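Local coordinates for hypothetical protein Atu1826 (Agrobacterium tumefaciens, PDB 2I3D) that is of unknown function but, as a putative alpha/beta hydrolase related in sequence to the S15 peptidase family, probably catalyses a hydrolytic reaction, at residues I173-A178 with I202-L207; I135-L140 with S162-C167. One frame throughout, in Å; residues are numbered along the deposited sequence.

Contact 1 (I173-A178 with I202-L207); sequences IINGDA and ITHRTL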
ATOM      1  N   ILE B 173      17.075  -3.250 -10.919  1.00  8.95           N
ATOM      2  CA  ILE B 173      16.971  -3.418  -9.471  1.00  9.54           C
ATOM      3  C   ILE B 173      16.903  -2.004  -8.951  1.00  9.03           C
ATOM      4  O   ILE B 173      17.752  -1.160  -9.292  1.00  9.23           O
ATOM      5  CB  ILE B 173      18.162  -4.202  -8.887  1.00 10.70           C
ATOM      6  CG1 ILE B 173      18.117  -5.641  -9.401  1.00 10.00           C
ATOM      7  CG2 ILE B 173      18.143  -4.166  -7.371  1.00 11.90           C
ATOM      8  CD1 ILE B 173      19.289  -6.529  -8.978  1.00 12.67           C
ATOM      9  N   ILE B 174      15.883  -1.727  -8.120  1.00  9.48           N
ATOM     10  CA  ILE B 174      15.741  -0.363  -7.613  1.00  9.41           C
ATOM     11  C   ILE B 174      15.431  -0.422  -6.121  1.00 10.03           C
ATOM     12  O   ILE B 174      14.601  -1.219  -5.682  1.00 10.06           O
ATOM     13  CB  ILE B 174      14.709   0.468  -8.473  1.00  9.28           C
ATOM     14  CG1 ILE B 174      14.515   1.877  -7.953  1.00 13.08           C
ATOM     15  CG2 ILE B 174      13.374  -0.329  -8.592  1.00 12.23           C
ATOM     16  CD1 ILE B 174      14.026   2.749  -9.170  1.00 14.07           C
ATOM     17  N   ASN B 175      16.159   0.372  -5.340  1.00 10.47           N
ATOM     18  CA  ASN B 175      16.042   0.319  -3.860  1.00 11.32           C
ATOM     19  C   ASN B 175      16.311   1.701  -3.327  1.00 11.59           C
ATOM     20  O   ASN B 175      16.881   2.540  -4.027  1.00 14.00           O
ATOM     21  CB  ASN B 175      16.996  -0.703  -3.203  1.00 11.41           C
ATOM     22  CG  ASN B 175      18.503  -0.337  -3.389  1.00 13.34           C
ATOM     23  OD1 ASN B 175      19.275  -0.196  -2.416  1.00 15.91           O
ATOM     24  ND2 ASN B 175      18.920  -0.213  -4.640  1.00 13.65           N
ATOM     25  N   GLY B 176      15.874   1.940  -2.112  1.00 10.47           N
ATOM     26  CA  GLY B 176      16.119   3.248  -1.489  1.00 10.72           C
ATOM     27  C   GLY B 176      17.272   3.277  -0.499  1.00 12.74           C
ATOM     28  O   GLY B 176      17.541   2.298   0.198  1.00 13.37           O
ATOM     29  N   ASP B 177      17.877   4.454  -0.330  1.00 13.37           N
ATOM     30  CA  ASP B 177      19.041   4.544   0.562  1.00 14.50           C
ATOM     31  C   ASP B 177      18.617   4.766   2.019  1.00 15.10           C
ATOM     32  O   ASP B 177      19.479   4.857   2.912  1.00 17.87           O
ATOM     33  CB  ASP B 177      20.068   5.601   0.103  1.00 15.96           C
ATOM     34  CG  ASP B 177      19.540   7.023   0.177  1.00 17.15           C
ATOM     35  OD1 ASP B 177      18.462   7.271   0.786  1.00 17.53           O
ATOM     36  OD2 ASP B 177      20.241   7.926  -0.362  1.00 21.60           O
ATOM     37  N   ALA B 178      17.311   4.826   2.273  1.00 13.92           N
ATOM     38  CA  ALA B 178      16.788   4.942   3.651  1.00 13.94           C
ATOM     39  C   ALA B 178      16.052   3.653   4.088  1.00 13.66           C
ATOM     40  O   ALA B 178      15.315   3.622   5.084  1.00 16.16           O
ATOM     41  CB  ALA B 178      15.859   6.155   3.755  1.00 14.01           C
ATOM     42  N   ILE B 202      22.750  -5.301 -15.618  1.00 10.39           N
ATOM     43  CA  ILE B 202      21.958  -4.971 -14.423  1.00 10.45           C
ATOM     44  C   ILE B 202      21.911  -3.446 -14.299  1.00 10.90           C
ATOM     45  O   ILE B 202      22.968  -2.790 -14.139  1.00 10.49           O
ATOM     46  CB  ILE B 202      22.527  -5.614 -13.121  1.00 12.35           C
ATOM     47  CG1 ILE B 202      22.561  -7.140 -13.237  1.00 12.91           C
ATOM     48  CG2 ILE B 202      21.700  -5.200 -11.908  1.00 12.05           C
ATOM     49  CD1 ILE B 202      21.200  -7.827 -13.407  1.00 14.60           C
ATOM     50  N   THR B 203      20.719  -2.877 -14.424  1.00 10.29           N
ATOM     51  CA  THR B 203      20.544  -1.424 -14.225  1.00 10.59           C
ATOM     52  C   THR B 203      20.123  -1.288 -12.766  1.00 10.66           C
ATOM     53  O   THR B 203      19.074  -1.820 -12.370  1.00 11.53           O
ATOM     54  CB  THR B 203      19.474  -0.855 -15.185  1.00  9.87           C
ATOM     55  OG1 THR B 203      19.998  -0.934 -16.527  1.00 10.97           O
ATOM     56  CG2 THR B 203      19.152   0.610 -14.850  1.00 13.95           C
ATOM     57  N   HIS B 204      20.953  -0.628 -11.969  1.00 10.61           N
ATOM     58  CA  HIS B 204      20.706  -0.543 -10.538  1.00 11.16           C
ATOM     59  C   HIS B 204      20.562   0.923 -10.143  1.00 12.48           C
ATOM     60  O   HIS B 204      21.546   1.687 -10.208  1.00 13.70           O
ATOM     61  CB  HIS B 204      21.849  -1.161  -9.752  1.00 12.29           C
ATOM     62  CG  HIS B 204      21.713  -0.988  -8.277  1.00 11.81           C
ATOM     63  ND1 HIS B 204      22.793  -0.936  -7.412  1.00 14.01           N
ATOM     64  CD2 HIS B 204      20.602  -0.867  -7.505  1.00 12.03           C
ATOM     65  CE1 HIS B 204      22.348  -0.795  -6.168  1.00 14.08           C
ATOM     66  NE2 HIS B 204      21.027  -0.764  -6.197  1.00 14.02           N
ATOM     67  N   ARG B 205      19.351   1.321  -9.743  1.00 11.49           N
ATOM     68  CA  ARG B 205      19.150   2.680  -9.287  1.00 13.05           C
ATOM     69  C   ARG B 205      18.897   2.679  -7.784  1.00 12.43           C
ATOM     70  O   ARG B 205      18.089   1.907  -7.299  1.00 12.55           O
ATOM     71  CB  ARG B 205      17.930   3.275 -10.023  1.00 14.45           C
ATOM     72  CG  ARG B 205      17.563   4.686  -9.617  1.00 16.12           C
ATOM     73  CD  ARG B 205      18.639   5.749 -10.089  1.00 21.25           C
ATOM     74  NE  ARG B 205      18.366   7.007  -9.403  1.00 24.01           N
ATOM     75  CZ  ARG B 205      19.289   7.824  -8.913  1.00 28.57           C
ATOM     76  NH1 ARG B 205      20.599   7.563  -9.076  1.00 32.33           N
ATOM     77  NH2 ARG B 205      18.901   8.942  -8.300  1.00 32.70           N
ATOM     78  N   THR B 206      19.568   3.563  -7.057  1.00 13.85           N
ATOM     79  CA  THR B 206      19.332   3.762  -5.640  1.00 15.22           C
ATOM     80  C   THR B 206      18.646   5.124  -5.490  1.00 16.19           C
ATOM     81  O   THR B 206      19.198   6.164  -5.948  1.00 15.97           O
ATOM     82  CB  THR B 206      20.631   3.701  -4.834  1.00 16.03           C
ATOM     83  OG1 THR B 206      21.271   2.423  -5.048  1.00 16.82           O
ATOM     84  CG2 THR B 206      20.350   3.902  -3.304  1.00 17.08           C
ATOM     85  N   LEU B 207      17.442   5.128  -4.908  1.00 15.19           N
ATOM     86  CA  LEU B 207      16.685   6.386  -4.780  1.00 15.54           C
ATOM     87  C   LEU B 207      16.962   7.052  -3.459  1.00 15.83           C
ATOM     88  O   LEU B 207      16.674   6.480  -2.407  1.00 15.64           O
ATOM     89  CB  LEU B 207      15.167   6.144  -4.822  1.00 16.96           C
ATOM     90  CG  LEU B 207      14.525   5.769  -6.139  1.00 18.76           C
ATOM     91  CD1 LEU B 207      13.014   5.955  -6.041  1.00 19.10           C
ATOM     92  CD2 LEU B 207      15.069   6.660  -7.201  1.00 20.53           C
TER
HETATM   93  O   HOH W   1      22.018   0.291  -3.087  1.00 22.62           O
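Ile-173 and Asn-175 each spend both backbone polar atoms on strand 202-207. Ile-173 N donates to Thr-203 O (2.9 Å) and its O receives Arg-205 N; Asn-175 N donates to Arg-205 O, and Leu-207 N comes to Asn-175 O at 2.8 Å. The two branches of Ile-173 part: chi1 -67° sets CG1 beside the backbone N, which leaves CG2 anti to it and 4.1 Å from His-204 CD2, while CD1 reaches Ile-202 CG2 at 4.0 Å. These parallel neighbours are the two strands of a beta-alpha-beta unit whose connecting helix 184-195 covers the Ile-173/Asn-175 face; helix 218-233 lies on the other, where Leu-207 CG packs 4.3 Å from Ile-174 CG1. The Asn-175 amide, nearly coplanar with the His-204 imidazole, gives a short but bent and therefore weak bond from ND2 to His-204 NE2 (2.7 Å). Its OD1 accepts a hydrogen bond from a water that also bonds to Thr-206 OG1, so both ends of the amide are engaged. Leu-207 O also takes Asp-177 N at 3.1 Å, and Asp-177 OD1 accepts Gly-209 N.

Contact 2 (I135-L140 with S162-C167); sequences IGMQLL and SFLAPC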
ATOM      1  N   ILE B 135      10.552 -14.018  -5.278  1.00 11.81           N
ATOM      2  CA  ILE B 135       9.793 -14.967  -6.110  1.00 11.51           C
ATOM      3  C   ILE B 135       9.966 -14.689  -7.625  1.00 10.76           C
ATOM      4  O   ILE B 135      10.178 -15.619  -8.429  1.00 11.58           O
ATOM      5  CB  ILE B 135       8.302 -14.982  -5.732  1.00 10.91           C
ATOM      6  CG1 ILE B 135       8.120 -15.240  -4.211  1.00 12.27           C
ATOM      7  CG2 ILE B 135       7.523 -16.002  -6.642  1.00 10.38           C
ATOM      8  CD1 ILE B 135       8.545 -16.677  -3.777  1.00 14.40           C
ATOM      9  N   GLY B 136       9.937 -13.405  -8.021  1.00 11.92           N
ATOM     10  CA  GLY B 136      10.073 -13.072  -9.421  1.00  9.84           C
ATOM     11  C   GLY B 136      11.389 -13.536 -10.030  1.00 10.69           C
ATOM     12  O   GLY B 136      11.428 -14.059 -11.161  1.00 12.27           O
HETATM   13  N   MSE B 137      12.469 -13.345  -9.288  1.00  9.96           N
HETATM   14  CA  MSE B 137      13.775 -13.737  -9.830  0.70 11.21           C
HETATM   15  C   MSE B 137      13.910 -15.269  -9.876  1.00 11.44           C
HETATM   16  O   MSE B 137      14.617 -15.801 -10.747  1.00 12.89           O
HETATM   17  CB  MSE B 137      14.938 -13.016  -9.135  0.70 11.51           C
HETATM   18  CG  MSE B 137      14.854 -11.486  -9.332  0.70 11.36           C
HETATM   19 SE   MSE B 137      16.446 -10.501  -8.873  0.52 13.58          SE
HETATM   20  CE  MSE B 137      17.427 -10.785 -10.553  0.70 12.63           C
ATOM     21  N   GLN B 138      13.231 -15.970  -8.958  1.00 11.33           N
ATOM     22  CA  GLN B 138      13.220 -17.424  -9.014  1.00 13.04           C
ATOM     23  C   GLN B 138      12.430 -17.861 -10.269  1.00 13.27           C
ATOM     24  O   GLN B 138      12.811 -18.815 -10.974  1.00 14.85           O
ATOM     25  CB  GLN B 138      12.584 -18.000  -7.758  1.00 12.60           C
ATOM     26  CG  GLN B 138      13.460 -17.835  -6.516  1.00 12.92           C
ATOM     27  CD  GLN B 138      12.776 -18.423  -5.284  1.00 15.93           C
ATOM     28  OE1 GLN B 138      12.645 -19.659  -5.157  1.00 16.44           O
ATOM     29  NE2 GLN B 138      12.282 -17.534  -4.402  1.00 15.39           N
ATOM     30  N   LEU B 139      11.335 -17.168 -10.565  1.00 13.08           N
ATOM     31  CA  LEU B 139      10.546 -17.555 -11.746  1.00 14.74           C
ATOM     32  C   LEU B 139      11.379 -17.300 -13.024  1.00 14.92           C
ATOM     33  O   LEU B 139      11.415 -18.128 -13.946  1.00 16.23           O
ATOM     34  CB  LEU B 139       9.235 -16.782 -11.782  1.00 15.61           C
ATOM     35  CG  LEU B 139       8.276 -17.148 -12.922  1.00 16.40           C
ATOM     36  CD1 LEU B 139       7.730 -18.577 -12.719  1.00 18.84           C
ATOM     37  CD2 LEU B 139       7.147 -16.117 -12.979  1.00 18.29           C
ATOM     38  N   LEU B 140      12.065 -16.155 -13.052  1.00 15.18           N
ATOM     39  CA  LEU B 140      12.979 -15.793 -14.133  1.00 15.87           C
ATOM     40  C   LEU B 140      13.985 -16.910 -14.396  1.00 17.34           C
ATOM     41  O   LEU B 140      14.192 -17.332 -15.537  1.00 16.95           O
ATOM     42  CB  LEU B 140      13.735 -14.524 -13.700  1.00 16.13           C
ATOM     43  CG  LEU B 140      14.933 -14.060 -14.554  1.00 16.22           C
ATOM     44  CD1 LEU B 140      14.407 -13.505 -15.843  1.00 17.27           C
ATOM     45  CD2 LEU B 140      15.756 -13.018 -13.841  1.00 16.89           C
ATOM     46  N   SER B 162      21.120 -16.657  -4.127  1.00 14.98           N
ATOM     47  CA  SER B 162      22.335 -17.196  -4.688  1.00 17.10           C
ATOM     48  C   SER B 162      21.995 -18.197  -5.813  1.00 17.38           C
ATOM     49  O   SER B 162      22.900 -18.598  -6.549  1.00 19.48           O
ATOM     50  CB  SER B 162      23.241 -17.787  -3.607  1.00 18.93           C
ATOM     51  OG  SER B 162      22.738 -18.996  -3.245  1.00 20.62           O
ATOM     52  N   PHE B 163      20.706 -18.536  -5.987  1.00 17.42           N
ATOM     53  CA  PHE B 163      20.238 -19.326  -7.173  1.00 17.18           C
ATOM     54  C   PHE B 163      20.491 -18.597  -8.520  1.00 17.66           C
ATOM     55  O   PHE B 163      20.417 -19.205  -9.578  1.00 18.48           O
ATOM     56  CB  PHE B 163      18.749 -19.674  -7.063  1.00 16.84           C
ATOM     57  CG  PHE B 163      17.854 -18.443  -7.049  1.00 15.33           C
ATOM     58  CD1 PHE B 163      17.446 -17.852  -8.234  1.00 15.33           C
ATOM     59  CD2 PHE B 163      17.466 -17.868  -5.842  1.00 14.73           C
ATOM     60  CE1 PHE B 163      16.649 -16.687  -8.219  1.00 14.20           C
ATOM     61  CE2 PHE B 163      16.690 -16.693  -5.827  1.00 13.58           C
ATOM     62  CZ  PHE B 163      16.301 -16.108  -7.005  1.00 14.48           C
ATOM     63  N   LEU B 164      20.684 -17.280  -8.486  1.00 17.30           N
ATOM     64  CA  LEU B 164      20.951 -16.514  -9.716  1.00 18.57           C
ATOM     65  C   LEU B 164      22.393 -16.738 -10.177  1.00 20.28           C
ATOM     66  O   LEU B 164      23.327 -15.937  -9.899  1.00 22.20           O
ATOM     67  CB  LEU B 164      20.743 -15.044  -9.465  1.00 18.24           C
ATOM     68  CG  LEU B 164      19.273 -14.617  -9.371  1.00 17.63           C
ATOM     69  CD1 LEU B 164      19.167 -13.204  -8.738  1.00 15.46           C
ATOM     70  CD2 LEU B 164      18.539 -14.689 -10.758  1.00 16.55           C
ATOM     71  N   ALA B 165      22.591 -17.818 -10.905  1.00 21.42           N
ATOM     72  CA  ALA B 165      23.959 -18.247 -11.200  1.00 23.39           C
ATOM     73  C   ALA B 165      24.027 -19.020 -12.526  1.00 23.50           C
ATOM     74  O   ALA B 165      24.238 -20.244 -12.533  1.00 25.85           O
ATOM     75  CB  ALA B 165      24.491 -19.090 -10.058  1.00 24.18           C
ATOM     76  N   PRO B 166      23.949 -18.298 -13.657  1.00 21.99           N
ATOM     77  CA  PRO B 166      23.862 -16.850 -13.598  1.00 20.65           C
ATOM     78  C   PRO B 166      22.422 -16.363 -13.827  1.00 19.36           C
ATOM     79  O   PRO B 166      21.529 -17.116 -14.267  1.00 19.06           O
ATOM     80  CB  PRO B 166      24.748 -16.413 -14.780  1.00 21.38           C
ATOM     81  CG  PRO B 166      24.460 -17.502 -15.810  1.00 20.78           C
ATOM     82  CD  PRO B 166      24.033 -18.772 -15.062  1.00 22.36           C
ATOM     83  N   CYS B 167      22.232 -15.106 -13.486  1.00 17.86           N
ATOM     84  CA  CYS B 167      21.053 -14.409 -13.868  1.00 17.26           C
ATOM     85  C   CYS B 167      20.977 -14.440 -15.401  1.00 17.00           C
ATOM     86  O   CYS B 167      21.934 -14.070 -16.069  1.00 17.42           O
ATOM     87  CB  CYS B 167      21.083 -12.999 -13.309  1.00 17.76           C
ATOM     88  SG  CYS B 167      19.595 -12.050 -13.670  1.00 16.73           S
TER
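Phe-163 meets helix 131-142 with both a face and an edge of its ring, lying against the aliphatic stem of Gln-138 and the backbone at Met-137. Gln-138 CG sits over one face as a CH-pi contact, 3.7 Å from the ring centroid of Phe-163 and displaced toward the rim near CE2 and CZ. At the edge, Phe-163 CE1 approaches Met-137 O at 3.4 Å, and Met-137 CB lies in the ring plane, 4.0 Å from Phe-163 CZ. The ring gets there through an uncommon first torsion (chi1 63°), which sets CG between the backbone N and the carbonyl carbon. The Gln-138 amide is turned about 45° from the ring plane, and its NE2 makes a weak bond back to Trp-134 O of the same helix.

Beside the ring the contact is apolar: Met-137 and, a turn later on the same side of the helix, Leu-140 face Leu-164 and Cys-167. Leu-140 CD2 touches Cys-167 SG at 4.0 Å, and Leu-164 directs its CD branches at the selenomethionine Met-137, whose side chain crosses it at about a right angle. Met-137 has a second conformer, so the details of its terminal methyl contacts are doubtful. No hydrogen bond joins the two segments; the loop is held from elsewhere, Gln-197 bonding both Leu-164 O and Cys-167 N, on either side of the cis peptide before Pro-166. Leu-164 itself centres an inverse gamma turn. The arrangement packs the loop between strands 146-152 and 171-176 against the helix that follows the putative nucleophile elbow at Ser-130, the helix after strand 124-129 in the alpha/beta hydrolase fold.

In the fold
Contact 2 closes before contact 1 opens along the chain, so the loop 162-167 leads into strand 171-176, which carries one side of contact 1. Their centres are 18 Å apart and their nearest atoms about 5 Å, without touching. Two residues bridge them: Phe-149 meets Ile-173 and Ile-202 as well as Met-137 and Leu-140, and Leu-194 of helix 184-195 packs on Ile-202, Leu-164 and Cys-167. Gly-176 of contact 1 lies near, without touching, a putative triad of Ser-130, Asp-179 and His-212, and Met-137 of contact 2 lies near, again without touching, the elbow that would carry Ser-130. The bound magnesium ion is remote, about 13 Å from the Thr-203 side chain.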